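Local coordinates for protein carbonic anhydrase (Synechocystis sp., PDB 5SWC) that reversibly hydrates carbon dioxide at a zinc ion and supplies CO2 to RuBisCO inside the carboxysome, at residues L41-Q44 against L45-Q49; P65-I68 against T69-E72; K144-E147 against A148-R151; H188-H192 against R193-S197; A229-P232 against E233-Y236. All coordinates share one frame; numbering follows the deposited sequence.

All five contacts are local, formed where a helix or turn starts or stops. Contacts 1, 2 and 4 end helices 39-45, 65-69 and 185-193, contact 3 opens helix 147-156, and contact 5 is a turn in the tail beyond the last strand. Contacts 1 to 4 are partly buried; contact 5 lies at the surface. Contacts 1 and 2 touch through Leu41 and Glu72, and both meet the second subunit. Contacts 3, 4 and 5 meet the third, and Leu191 packs on Leu230 between contacts 4 and 5. Their chemistry differs: doubled bonds to carbonyl oxygens in 1 and 2, a salt bridge in 3, a glycine-ended helix with leucine packing in 4, close acidic groups in 5.

Contact 1 of 5, residues L41-Q44 against L45-Q49; sequences LFEQ and LSHGQ. With FMT (formic acid), chain J.
Leu45 N donates to Leu41 O over 2.8 Å, one of the last i+4 bonds as helix 39-45 runs out; Ser46 N to Phe42 O, more bent, follows it. Ser46 N also bonds weakly to Glu43 O, while His47 N reaches Gln44 O at 3.1 Å. A type I turn from Leu45 to Gly48 overlaps the helix end, closed by Gly48 N to Leu45 O, and Gly48 leaves the helical region with positive phi. Water 1 donates to both Gln44 O and Gly48 O, bridging the last turn and the loop.

Among the side chains, Leu41 CG rests 3.9 Å from Leu45 CD1. Ser46 OG, set between its own N and carbonyl carbon (chi1 77°), donates to Glu43 O at 2.7 Å and lies over the centre of the His47 ring. Glu43 bends at chi2 (-80°), bringing OE2 to His47 NE2 at 2.7 Å; the nitrogen comes from above the carboxylate plane, with the two flat groups 66° apart. An alanine at Ser46 removes the hydroxyl and would probably leave Glu43 O with only the weak amide bond in this turn, and no oxygen over the His47 ring. Leu45 O accepts from Arg62 of the second subunit. The His-carboxylate bond, made on an exposed turn, would be expected to stabilise a protonated His47 and to tie the helix end to the loop.

Contact 2 of 5, residues P65-I68 against T69-E72; sequences PNLI and TQSE
Pro65 O is gripped twice by Thr69: the amide N comes from one face of the carbonyl plane at 3.2 Å, and OG1 from the opposite face at 2.8 Å. Placing OG1 between the backbone N and the carbonyl carbon (chi1 60°) folds the hydroxyl back onto the preceding turn. A valine in place of Thr69 would lose the hydroxyl and would probably leave Pro65 O with its amide donor alone in this turn.

Two residues further on, Leu67 O is also shared. Gln70 N meets it at 3.1 Å from well above the carbonyl plane, whereas the side-chain NE2, 2.9 Å away, lies in that plane on a lone pair, with an almost straight bond of 169°. A bend at chi2 (-70°) curls the Gln70 amide back alongside Leu67, whose CD1 is 3.7 Å from NE2. Ser71 N donates to Asn66 O at 3.0 Å, in the carbonyl plane. With the positive phi of Gln70, the bonds of Gln70 N and Ser71 N make a Schellman motif, and water 3 joins Asn66 O to Ser71 O.

The motif turns helix 65-69 toward strand 76-81, where Leu76 lies against Thr69 and Ser71. Pro65 faces strand 53-58 at Phe55 and Cys57, while Leu23 of the second subunit packs on Thr69 and Ser71.

Contact 3 of 5, residues K144-E147 against A148-R151; sequences KHTE and ATRR
Glu147 and Arg150 meet side-on, two nitrogens to two oxygens: NE donates to OE1 at 2.8 Å, and NH1 to OE2 at 3.0 Å. Both oxygens are approached on their syn side, though the carboxylate and guanidinium planes are turned 38° from each other. Arg150 has a second conformer, and this grip belongs to the one described. The bend of Glu147 at chi2 (66°) swings its carboxylate along the helix toward the arginine, whose own chain bends at chi3.

Behind this pair stands the backbone of the first turn. Arg151 N donates to Glu147 O at 2.9 Å, and Thr149 N to Thr146 O at the same length, the latter from above the carbonyl plane; Arg150 N adds a weak bond to that oxygen. Thr146 occupies the N-cap position, yet its hydroxyl makes no capping bond and instead approaches Thr149 OG1 at 2.7 Å. Further out, Asn173 bonds to Thr146 OG1 and Thr176 to Thr149 OG1, both from helix 162-181. Water 4 links His145 O to Ala148 N, and Arg151 pairs with Asp155. Tyr89 of the third subunit packs on Glu147.

A carboxylate on the opening residue of helix 147-156 is likely to interact favourably with the positive end of the helix as well as with Arg150, while the buried threonine hydroxyls lie close together and find partners in Asn173 and Thr176.

Contact 4 of 5, residues H188-H192 against R193-S197; sequences HSRLH and RGDLS
Ser189 O accepts from Arg193 N at 3.3 Å and also lies over one face of the Arg193 guanidinium, offset toward its rim. The Ser189 hydroxyl itself is bonded to Asp155 of the third subunit. Next, Arg190 O receives Gly194 N at 2.8 Å and, weakly, Asp195 N at 3.3 Å. Its extended side chain runs beside Arg193 in the same direction, with the guanidinium planes perpendicular and Arg190 NH1 bonded to Ala186 O; Arg190 CG lies 3.7 Å from Arg193 NH2. Arg190 CB packs on Leu196 CB at 3.9 Å. Asp195 OD2 comes within 2.9 Å of Arg190 O, two acceptors in a probably unfavourable approach, while OD1 makes a long salt bridge to Arg193 NE.

Leu191 CG stands anti to the carbonyl carbon (chi1 -70°), which lets CD2 reach Leu196 O at 3.4 Å. The His192 ring meets Tyr157 of the third subunit. Leu196, buried, points toward the helix and also touches Leu104 and Ile112.

Gly194, the first residue past the helix, has positive phi (93°), where a CB would collide with the preceding carbonyl oxygen. This is a glycine at the C' position that ends helix 185-193 and leads the chain into strand 197-204 of the central sheet.

Contact 5 of 5, residues A229-P232 against E233-Y236; sequences ALEP and EDEY
Glu231 O and Asp234 N form the compact core of this turn, bonded at 2.9 Å with the donor above the carbonyl plane. The two acidic side chains lie side by side, pointing the same way, with carboxylate planes 48° apart, and Glu231 OE1 lies 3.1 Å from Asp234 OD2. Lys179 NZ makes a salt bridge to each oxygen, which probably compensates for their closeness. Glu231 CG stands anti to its carbonyl carbon (chi1 -61°) and the chain continues straight, which carries the carboxylate to the lysine; Tyr213 bonds to its second oxygen. Asp234 is buried: Gln182 of the third subunit bonds to its OD1, and Lys179 of that subunit to its backbone O.

The other side is looser. Pro232 and Glu233 are both exposed, and Glu235 N donates to Pro232 O at 3.2 Å from high above the carbonyl plane. Glu233 has two conformers; in the one described, its chain is bent at chi2 (-84°) and curls back across Glu231, with OE2 3.6 Å from Glu231 CB and 3.7 Å from Glu231 OE1. That like-charged approach is probably eased by His218, whose NE2 bonds to Glu233 OE2. Glu235 has an extended chain, and its OE2 is bonded by His239.

Successive bonds from each amide to the carbonyl three residues earlier mark a short 3-10 turn with Pro232 at its start, where the missing amide hydrogen probably costs little. It lies in the C-terminal segment beyond strand 219-221, pinned to its own subunit and to the third one of the hexamer.

Contact 1 of 5, residues L41-Q44 against L45-Q49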
loop_
_atom_site.group_PDB
_atom_site.type_symbol
_atom_site.label_atom_id
_atom_site.label_comp_id
_atom_site.label_asym_id
_atom_site.label_seq_id
_atom_site.Cartn_x
_atom_site.Cartn_y
_atom_site.Cartn_z
ATOM N N LEU A 41 -7.869 -6.220 43.793
ATOM C CA LEU A 41 -7.235 -6.534 42.515
ATOM C C LEU A 41 -7.447 -5.423 41.505
ATOM O O LEU A 41 -6.511 -4.978 40.854
ATOM C CB LEU A 41 -7.761 -7.865 41.968
ATOM C CG LEU A 41 -7.241 -8.262 40.595
ATOM C CD1 LEU A 41 -5.723 -8.417 40.600
ATOM C CD2 LEU A 41 -7.916 -9.507 40.095
ATOM N N PHE A 42 -8.664 -4.924 41.388
ATOM C CA PHE A 42 -8.929 -3.878 40.398
ATOM C C PHE A 42 -8.231 -2.593 40.793
ATOM O O PHE A 42 -7.767 -1.888 39.887
ATOM C CB PHE A 42 -10.446 -3.661 40.209
ATOM C CG PHE A 42 -11.083 -4.687 39.306
ATOM C CD1 PHE A 42 -10.864 -4.638 37.944
ATOM C CD2 PHE A 42 -11.876 -5.699 39.799
ATOM C CE1 PHE A 42 -11.425 -5.588 37.121
ATOM C CE2 PHE A 42 -12.442 -6.641 38.921
ATOM C CZ PHE A 42 -12.191 -6.553 37.607
ATOM N N GLU A 43 -8.124 -2.282 42.088
ATOM C CA GLU A 43 -7.353 -1.112 42.523
ATOM C C GLU A 43 -5.890 -1.280 42.116
ATOM O O GLU A 43 -5.284 -0.344 41.561
ATOM C CB GLU A 43 -7.499 -0.864 44.020
ATOM C CG GLU A 43 -6.981 0.539 44.428
ATOM C CD GLU A 43 -5.473 0.647 44.570
ATOM O OE1 GLU A 43 -4.846 -0.405 44.817
ATOM O OE2 GLU A 43 -4.915 1.788 44.475
ATOM N N GLN A 44 -5.321 -2.453 42.335
ATOM C CA GLN A 44 -3.940 -2.693 41.967
ATOM C C GLN A 44 -3.766 -2.543 40.463
ATOM O O GLN A 44 -2.829 -1.878 39.985
ATOM C CB GLN A 44 -3.566 -4.112 42.403
ATOM C CG GLN A 44 -2.237 -4.680 41.911
ATOM C CD GLN A 44 -2.176 -6.212 42.097
ATOM O OE1 GLN A 44 -2.555 -6.745 43.155
ATOM N NE2 GLN A 44 -1.722 -6.918 41.054
ATOM N N LEU A 45 -4.658 -3.174 39.716
ATOM C CA LEU A 45 -4.580 -3.148 38.253
ATOM C C LEU A 45 -4.729 -1.745 37.701
ATOM O O LEU A 45 -4.192 -1.489 36.636
ATOM C CB LEU A 45 -5.633 -4.056 37.659
ATOM C CG LEU A 45 -5.396 -5.530 37.836
ATOM C CD1 LEU A 45 -6.603 -6.305 37.302
ATOM C CD2 LEU A 45 -4.100 -5.989 37.204
ATOM N N SER A 46 -5.401 -0.843 38.403
ATOM C CA SER A 46 -5.563 0.527 37.911
ATOM C C SER A 46 -4.235 1.253 37.773
ATOM O O SER A 46 -4.177 2.288 37.128
ATOM C CB SER A 46 -6.506 1.331 38.791
ATOM O OG SER A 46 -5.912 1.752 39.993
ATOM N N HIS A 47 -3.185 0.741 38.409
ATOM C CA HIS A 47 -1.865 1.319 38.310
ATOM C C HIS A 47 -1.008 0.803 37.186
ATOM O O HIS A 47 0.038 1.395 36.875
ATOM C CB HIS A 47 -1.115 1.116 39.619
ATOM C CG HIS A 47 -1.808 1.697 40.800
ATOM N ND1 HIS A 47 -1.896 3.055 40.999
ATOM C CD2 HIS A 47 -2.462 1.115 41.831
ATOM C CE1 HIS A 47 -2.559 3.284 42.123
ATOM N NE2 HIS A 47 -2.917 2.123 42.639
ATOM N N GLY A 48 -1.439 -0.275 36.553
ATOM C CA GLY A 48 -0.714 -0.846 35.445
ATOM C C GLY A 48 -1.029 -2.297 35.207
ATOM O O GLY A 48 -1.383 -3.040 36.125
ATOM N N GLN A 49 -0.993 -2.696 33.950
ATOM C CA GLN A 49 -1.200 -4.093 33.608
ATOM C C GLN A 49 0.137 -4.804 33.471
ATOM O O GLN A 49 1.120 -4.220 33.019
ATOM C CB GLN A 49 -2.015 -4.242 32.320
ATOM C CG GLN A 49 -1.289 -3.789 31.059
ATOM C CD GLN A 49 -2.018 -4.096 29.767
ATOM O OE1 GLN A 49 -2.554 -5.187 29.608
ATOM N NE2 GLN A 49 -2.060 -3.116 28.873
HETATM C C FMT J . -2.757 -1.508 25.040
HETATM O O1 FMT J . -3.070 -2.033 26.120
HETATM O O2 FMT J . -3.175 -0.407 24.641
HETATM O O HOH W 1 -0.561 -3.094 38.721
#

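Contact 2 of 5, residues P65-I68 against T69-E72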
loop_
_atom_site.group_PDB
_atom_site.type_symbol
_atom_site.label_atom_id
_atom_site.label_comp_id
_atom_site.label_asym_id
_atom_site.label_seq_id
_atom_site.Cartn_x
_atom_site.Cartn_y
_atom_site.Cartn_z
ATOM N N PRO A 65 -11.540 -16.520 25.962
ATOM C CA PRO A 65 -10.235 -17.011 26.396
ATOM C C PRO A 65 -10.087 -17.018 27.899
ATOM O O PRO A 65 -9.452 -17.923 28.458
ATOM C CB PRO A 65 -9.231 -16.037 25.771
ATOM C CG PRO A 65 -10.003 -15.119 25.018
ATOM C CD PRO A 65 -11.431 -15.370 25.050
ATOM N N ASN A 66 -10.623 -16.024 28.595
ATOM C CA ASN A 66 -10.519 -16.035 30.031
ATOM C C ASN A 66 -11.323 -17.141 30.687
ATOM O O ASN A 66 -10.913 -17.719 31.687
ATOM C CB ASN A 66 -10.880 -14.668 30.599
ATOM C CG ASN A 66 -9.801 -13.621 30.293
ATOM O OD1 ASN A 66 -8.751 -13.608 30.927
ATOM N ND2 ASN A 66 -10.081 -12.729 29.356
ATOM N N LEU A 67 -12.462 -17.460 30.097
ATOM C CA LEU A 67 -13.291 -18.553 30.604
ATOM C C LEU A 67 -12.606 -19.885 30.380
ATOM O O LEU A 67 -12.516 -20.697 31.310
ATOM C CB LEU A 67 -14.639 -18.534 29.901
ATOM C CG LEU A 67 -15.571 -19.735 30.212
ATOM C CD1 LEU A 67 -16.054 -19.724 31.619
ATOM C CD2 LEU A 67 -16.712 -19.753 29.210
ATOM N N ILE A 68 -12.121 -20.136 29.169
ATOM C CA ILE A 68 -11.595 -21.464 28.877
ATOM C C ILE A 68 -10.305 -21.742 29.629
ATOM O O ILE A 68 -9.985 -22.904 29.866
ATOM C CB ILE A 68 -11.450 -21.740 27.364
ATOM C CG1 ILE A 68 -10.375 -20.884 26.748
ATOM C CG2 ILE A 68 -12.779 -21.508 26.654
ATOM C CD1 ILE A 68 -10.202 -21.186 25.262
ATOM N N THR A 69 -9.585 -20.704 30.044
ATOM C CA THR A 69 -8.371 -20.890 30.846
ATOM C C THR A 69 -8.532 -20.525 32.322
ATOM O O THR A 69 -7.567 -20.601 33.088
ATOM C CB THR A 69 -7.215 -20.039 30.309
ATOM O OG1 THR A 69 -7.546 -18.638 30.347
ATOM C CG2 THR A 69 -6.868 -20.480 28.882
ATOM N N GLN A 70 -9.759 -20.195 32.726
ATOM C CA GLN A 70 -10.030 -19.757 34.112
ATOM C C GLN A 70 -8.987 -18.737 34.607
ATOM O O GLN A 70 -8.439 -18.830 35.705
ATOM C CB GLN A 70 -10.160 -20.970 35.057
ATOM C CG GLN A 70 -11.361 -21.836 34.727
ATOM C CD GLN A 70 -12.650 -21.151 35.069
ATOM O OE1 GLN A 70 -12.982 -21.037 36.253
ATOM N NE2 GLN A 70 -13.391 -20.703 34.059
ATOM N N SER A 71 -8.762 -17.757 33.733
ATOM C CA SER A 71 -7.806 -16.705 34.002
ATOM C C SER A 71 -8.430 -15.601 34.809
ATOM O O SER A 71 -9.640 -15.396 34.772
ATOM C CB SER A 71 -7.251 -16.118 32.731
ATOM O OG SER A 71 -6.335 -16.991 32.117
ATOM N N GLU A 72 -7.582 -14.921 35.569
ATOM C CA GLU A 72 -7.960 -13.734 36.294
ATOM C C GLU A 72 -7.802 -12.507 35.377
ATOM O O GLU A 72 -6.978 -12.484 34.494
ATOM C CB GLU A 72 -7.053 -13.589 37.525
ATOM C CG GLU A 72 -7.421 -12.450 38.438
ATOM C CD GLU A 72 -8.825 -12.582 38.964
ATOM O OE1 GLU A 72 -9.755 -12.007 38.323
ATOM O OE2 GLU A 72 -8.966 -13.275 40.015
HETATM O O HOH W 2 -7.020 -11.976 31.699
HETATM O O HOH W 3 -12.191 -16.952 34.535
#

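Contact 3 of 5, residues K144-E147 against A148-R151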
loop_
_atom_site.group_PDB
_atom_site.type_symbol
_atom_site.label_atom_id
_atom_site.label_comp_id
_atom_site.label_asym_id
_atom_site.label_seq_id
_atom_site.Cartn_x
_atom_site.Cartn_y
_atom_site.Cartn_z
ATOM N N LYS A 144 -6.683 -13.405 2.422
ATOM C CA LYS A 144 -5.420 -13.440 1.673
ATOM C C LYS A 144 -4.245 -13.668 2.592
ATOM O O LYS A 144 -3.252 -14.294 2.185
ATOM C CB LYS A 144 -5.205 -12.137 0.897
ATOM C CG LYS A 144 -6.211 -11.911 -0.241
ATOM C CD LYS A 144 -5.997 -10.547 -0.887
ATOM C CE LYS A 144 -7.016 -10.293 -2.015
ATOM N NZ LYS A 144 -7.008 -8.842 -2.429
ATOM N N HIS A 145 -4.321 -13.176 3.826
ATOM C CA HIS A 145 -3.196 -13.305 4.729
ATOM C C HIS A 145 -3.010 -14.717 5.244
ATOM O O HIS A 145 -1.952 -15.019 5.798
ATOM C CB HIS A 145 -3.302 -12.326 5.884
ATOM C CG HIS A 145 -3.268 -10.913 5.464
ATOM N ND1 HIS A 145 -2.211 -10.357 4.779
ATOM C CD2 HIS A 145 -4.170 -9.938 5.666
ATOM C CE1 HIS A 145 -2.463 -9.066 4.585
ATOM N NE2 HIS A 145 -3.646 -8.795 5.119
ATOM N N THR A 146 -3.979 -15.597 4.997
ATOM C CA THR A 146 -3.828 -17.009 5.330
ATOM C C THR A 146 -3.917 -17.872 4.054
ATOM O O THR A 146 -4.207 -19.077 4.115
ATOM C CB THR A 146 -4.802 -17.417 6.447
ATOM O OG1 THR A 146 -4.292 -18.609 7.061
ATOM C CG2 THR A 146 -6.237 -17.658 5.957
ATOM N N GLU A 147 -3.568 -17.309 2.903
ATOM C CA GLU A 147 -3.556 -18.049 1.653
ATOM C C GLU A 147 -2.645 -19.271 1.719
ATOM O O GLU A 147 -2.881 -20.262 1.042
ATOM C CB GLU A 147 -3.178 -17.119 0.490
ATOM C CG GLU A 147 -2.961 -17.822 -0.846
ATOM C CD GLU A 147 -4.207 -18.445 -1.388
ATOM O OE1 GLU A 147 -5.339 -18.163 -0.926
ATOM O OE2 GLU A 147 -4.035 -19.243 -2.329
ATOM N N ALA A 148 -1.586 -19.205 2.520
ATOM C CA ALA A 148 -0.701 -20.354 2.627
ATOM C C ALA A 148 -1.436 -21.563 3.173
ATOM O O ALA A 148 -1.103 -22.702 2.815
ATOM C CB ALA A 148 0.555 -20.010 3.441
ATOM N N THR A 149 -2.424 -21.342 4.034
ATOM C CA THR A 149 -3.266 -22.417 4.571
ATOM C C THR A 149 -4.075 -22.992 3.443
ATOM O O THR A 149 -4.146 -24.195 3.292
ATOM C CB THR A 149 -4.209 -21.880 5.625
ATOM O OG1 THR A 149 -3.443 -21.165 6.612
ATOM C CG2 THR A 149 -5.025 -22.963 6.271
ATOM N N ARG A 150 -4.704 -22.128 2.651
ATOM C CA ARG A 150 -5.580 -22.603 1.607
ATOM C C ARG A 150 -4.807 -23.406 0.580
ATOM O O ARG A 150 -5.230 -24.473 0.147
ATOM C CB ARG A 150 -6.260 -21.406 0.958
ATOM C CG ARG A 150 -7.446 -21.802 0.113
ATOM C CD ARG A 150 -8.041 -20.599 -0.571
ATOM N NE ARG A 150 -7.153 -20.199 -1.653
ATOM C CZ ARG A 150 -7.272 -20.608 -2.913
ATOM N NH1 ARG A 150 -6.388 -20.230 -3.835
ATOM N NH2 ARG A 150 -8.262 -21.417 -3.262
ATOM N N ARG A 151 -3.624 -22.913 0.201
ATOM C CA ARG A 151 -2.805 -23.626 -0.768
ATOM C C ARG A 151 -2.357 -24.981 -0.264
ATOM O O ARG A 151 -2.488 -25.983 -0.953
ATOM C CB ARG A 151 -1.577 -22.751 -1.144
ATOM C CG ARG A 151 -0.778 -23.230 -2.324
ATOM C CD ARG A 151 -1.455 -23.060 -3.674
ATOM N NE ARG A 151 -2.313 -24.173 -4.012
ATOM C CZ ARG A 151 -3.426 -24.067 -4.737
ATOM N NH1 ARG A 151 -3.826 -22.890 -5.200
ATOM N NH2 ARG A 151 -4.159 -25.144 -4.987
HETATM O O HOH W 4 -0.610 -17.058 4.271
#

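Contact 4 of 5, residues H188-H192 against R193-S197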
loop_
_atom_site.group_PDB
_atom_site.type_symbol
_atom_site.label_atom_id
_atom_site.label_comp_id
_atom_site.label_asym_id
_atom_site.label_seq_id
_atom_site.Cartn_x
_atom_site.Cartn_y
_atom_site.Cartn_z
ATOM N N HIS A 188 11.514 -12.464 16.322
ATOM C CA HIS A 188 12.722 -13.080 15.836
ATOM C C HIS A 188 13.879 -12.832 16.778
ATOM O O HIS A 188 14.656 -13.757 17.055
ATOM C CB HIS A 188 12.985 -12.492 14.456
ATOM C CG HIS A 188 14.124 -13.127 13.723
ATOM N ND1 HIS A 188 14.140 -14.469 13.402
ATOM C CD2 HIS A 188 15.265 -12.602 13.230
ATOM C CE1 HIS A 188 15.256 -14.730 12.728
ATOM N NE2 HIS A 188 15.952 -13.623 12.616
ATOM N N SER A 189 14.008 -11.616 17.286
ATOM C CA SER A 189 15.102 -11.302 18.172
ATOM C C SER A 189 15.001 -12.048 19.518
ATOM O O SER A 189 15.969 -12.555 20.043
ATOM C CB SER A 189 15.130 -9.812 18.391
ATOM O OG SER A 189 16.158 -9.497 19.286
ATOM N N ARG A 190 13.786 -12.118 20.041
ATOM C CA ARG A 190 13.546 -12.779 21.326
ATOM C C ARG A 190 13.682 -14.289 21.251
ATOM O O ARG A 190 14.128 -14.921 22.210
ATOM C CB ARG A 190 12.175 -12.388 21.883
ATOM C CG ARG A 190 12.181 -11.013 22.446
ATOM C CD ARG A 190 10.812 -10.472 22.760
ATOM N NE ARG A 190 10.911 -9.141 23.340
ATOM C CZ ARG A 190 11.196 -8.026 22.677
ATOM N NH1 ARG A 190 11.430 -8.034 21.354
ATOM N NH2 ARG A 190 11.254 -6.899 23.353
ATOM N N LEU A 191 13.326 -14.857 20.104
ATOM C CA LEU A 191 13.594 -16.291 19.910
ATOM C C LEU A 191 15.064 -16.603 19.869
ATOM O O LEU A 191 15.482 -17.655 20.382
ATOM C CB LEU A 191 12.874 -16.802 18.646
ATOM C CG LEU A 191 11.353 -16.861 18.786
ATOM C CD1 LEU A 191 10.754 -17.239 17.406
ATOM C CD2 LEU A 191 10.848 -17.841 19.876
ATOM N N HIS A 192 15.877 -15.712 19.311
ATOM C CA HIS A 192 17.312 -15.924 19.350
ATOM C C HIS A 192 17.791 -16.006 20.788
ATOM O O HIS A 192 18.600 -16.855 21.112
ATOM C CB HIS A 192 18.037 -14.774 18.616
ATOM C CG HIS A 192 19.520 -14.813 18.744
ATOM N ND1 HIS A 192 20.329 -15.437 17.817
ATOM C CD2 HIS A 192 20.354 -14.321 19.696
ATOM C CE1 HIS A 192 21.589 -15.313 18.183
ATOM N NE2 HIS A 192 21.634 -14.636 19.318
ATOM N N ARG A 193 17.285 -15.092 21.612
ATOM C CA ARG A 193 17.682 -14.942 23.019
ATOM C C ARG A 193 17.130 -16.061 23.874
ATOM O O ARG A 193 17.716 -16.414 24.891
ATOM C CB ARG A 193 17.164 -13.591 23.522
ATOM C CG ARG A 193 17.558 -13.247 24.938
ATOM C CD ARG A 193 17.612 -11.741 25.099
ATOM N NE ARG A 193 16.524 -11.078 24.363
ATOM C CZ ARG A 193 16.691 -10.212 23.356
ATOM N NH1 ARG A 193 17.918 -9.850 22.965
ATOM N NH2 ARG A 193 15.624 -9.680 22.755
ATOM N N GLY A 194 16.000 -16.620 23.460
ATOM C CA GLY A 194 15.464 -17.813 24.085
ATOM C C GLY A 194 14.480 -17.492 25.183
ATOM O O GLY A 194 14.187 -18.367 25.980
ATOM N N ASP A 195 13.924 -16.281 25.220
ATOM C CA ASP A 195 13.103 -15.882 26.370
ATOM C C ASP A 195 11.662 -15.652 25.893
ATOM O O ASP A 195 10.911 -14.882 26.501
ATOM C CB ASP A 195 13.650 -14.603 26.999
ATOM C CG ASP A 195 13.680 -13.463 26.011
ATOM O OD1 ASP A 195 13.679 -12.284 26.449
ATOM O OD2 ASP A 195 13.708 -13.758 24.803
ATOM N N LEU A 196 11.302 -16.309 24.798
ATOM C CA LEU A 196 9.930 -16.257 24.285
ATOM C C LEU A 196 9.513 -17.636 23.797
ATOM O O LEU A 196 10.319 -18.320 23.168
ATOM C CB LEU A 196 9.846 -15.280 23.124
ATOM C CG LEU A 196 8.546 -15.155 22.363
ATOM C CD1 LEU A 196 7.514 -14.543 23.254
ATOM C CD2 LEU A 196 8.740 -14.281 21.119
ATOM N N SER A 197 8.248 -18.020 23.995
ATOM C CA SER A 197 7.745 -19.277 23.518
ATOM C C SER A 197 6.457 -19.068 22.756
ATOM O O SER A 197 5.677 -18.152 23.086
ATOM C CB SER A 197 7.510 -20.180 24.715
ATOM O OG SER A 197 7.056 -21.446 24.333
#

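Contact 5 of 5, residues A229-P232 against E233-Y236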
loop_
_atom_site.group_PDB
_atom_site.type_symbol
_atom_site.label_atom_id
_atom_site.label_comp_id
_atom_site.label_asym_id
_atom_site.label_seq_id
_atom_site.Cartn_x
_atom_site.Cartn_y
_atom_site.Cartn_z
ATOM N N ALA A 229 5.155 -24.860 20.020
ATOM C CA ALA A 229 4.841 -25.112 18.634
ATOM C C ALA A 229 6.006 -24.987 17.682
ATOM O O ALA A 229 5.814 -25.178 16.470
ATOM C CB ALA A 229 3.748 -24.145 18.201
ATOM N N LEU A 230 7.160 -24.609 18.205
ATOM C CA LEU A 230 8.323 -24.387 17.359
ATOM C C LEU A 230 8.835 -25.702 16.792
ATOM O O LEU A 230 9.009 -26.670 17.507
ATOM C CB LEU A 230 9.414 -23.680 18.154
ATOM C CG LEU A 230 9.053 -22.298 18.704
ATOM C CD1 LEU A 230 10.195 -21.776 19.566
ATOM C CD2 LEU A 230 8.755 -21.342 17.574
ATOM N N GLU A 231 9.091 -25.733 15.490
ATOM C CA GLU A 231 9.642 -26.888 14.803
ATOM C C GLU A 231 11.167 -26.774 14.767
ATOM O O GLU A 231 11.717 -25.849 14.159
ATOM C CB GLU A 231 9.061 -26.959 13.389
ATOM C CG GLU A 231 7.530 -27.111 13.433
ATOM C CD GLU A 231 6.858 -27.117 12.066
ATOM O OE1 GLU A 231 7.426 -26.605 11.074
ATOM O OE2 GLU A 231 5.718 -27.640 11.968
ATOM N N PRO A 232 11.880 -27.728 15.368
ATOM C CA PRO A 232 13.332 -27.559 15.498
ATOM C C PRO A 232 14.072 -27.420 14.182
ATOM O O PRO A 232 15.100 -26.716 14.096
ATOM C CB PRO A 232 13.775 -28.864 16.170
ATOM C CG PRO A 232 12.588 -29.402 16.811
ATOM C CD PRO A 232 11.376 -28.943 16.059
ATOM N N GLU A 233 13.566 -28.060 13.136
ATOM C CA GLU A 233 14.255 -27.988 11.842
ATOM C C GLU A 233 14.162 -26.610 11.189
ATOM O O GLU A 233 14.906 -26.311 10.250
ATOM C CB GLU A 233 13.732 -29.061 10.880
ATOM C CG GLU A 233 12.357 -28.768 10.272
ATOM C CD GLU A 233 11.196 -29.187 11.152
ATOM O OE1 GLU A 233 11.407 -29.574 12.323
ATOM O OE2 GLU A 233 10.052 -29.129 10.656
ATOM N N ASP A 234 13.258 -25.767 11.675
ATOM C CA ASP A 234 13.099 -24.428 11.121
ATOM C C ASP A 234 13.576 -23.357 12.081
ATOM O O ASP A 234 13.244 -22.174 11.908
ATOM C CB ASP A 234 11.633 -24.184 10.744
ATOM C CG ASP A 234 11.168 -25.107 9.665
ATOM O OD1 ASP A 234 12.004 -25.485 8.814
ATOM O OD2 ASP A 234 9.975 -25.463 9.672
ATOM N N GLU A 235 14.408 -23.730 13.049
ATOM C CA GLU A 235 14.889 -22.740 14.015
ATOM C C GLU A 235 15.671 -21.619 13.321
ATOM O O GLU A 235 15.529 -20.420 13.667
ATOM C CB GLU A 235 15.738 -23.426 15.099
ATOM C CG GLU A 235 16.120 -22.499 16.256
ATOM C CD GLU A 235 17.065 -23.139 17.238
ATOM O OE1 GLU A 235 17.185 -24.383 17.214
ATOM O OE2 GLU A 235 17.697 -22.397 18.015
ATOM N N TYR A 236 16.489 -21.999 12.335
ATOM C CA TYR A 236 17.325 -21.069 11.561
ATOM C C TYR A 236 17.936 -19.999 12.445
ATOM O O TYR A 236 17.659 -18.797 12.308
ATOM C CB TYR A 236 16.487 -20.445 10.456
ATOM C CG TYR A 236 16.092 -21.433 9.380
ATOM C CD1 TYR A 236 17.064 -22.184 8.745
ATOM C CD2 TYR A 236 14.787 -21.588 8.987
ATOM C CE1 TYR A 236 16.734 -23.096 7.761
ATOM C CE2 TYR A 236 14.445 -22.515 7.982
ATOM C CZ TYR A 236 15.411 -23.246 7.397
ATOM O OH TYR A 236 15.074 -24.148 6.398
#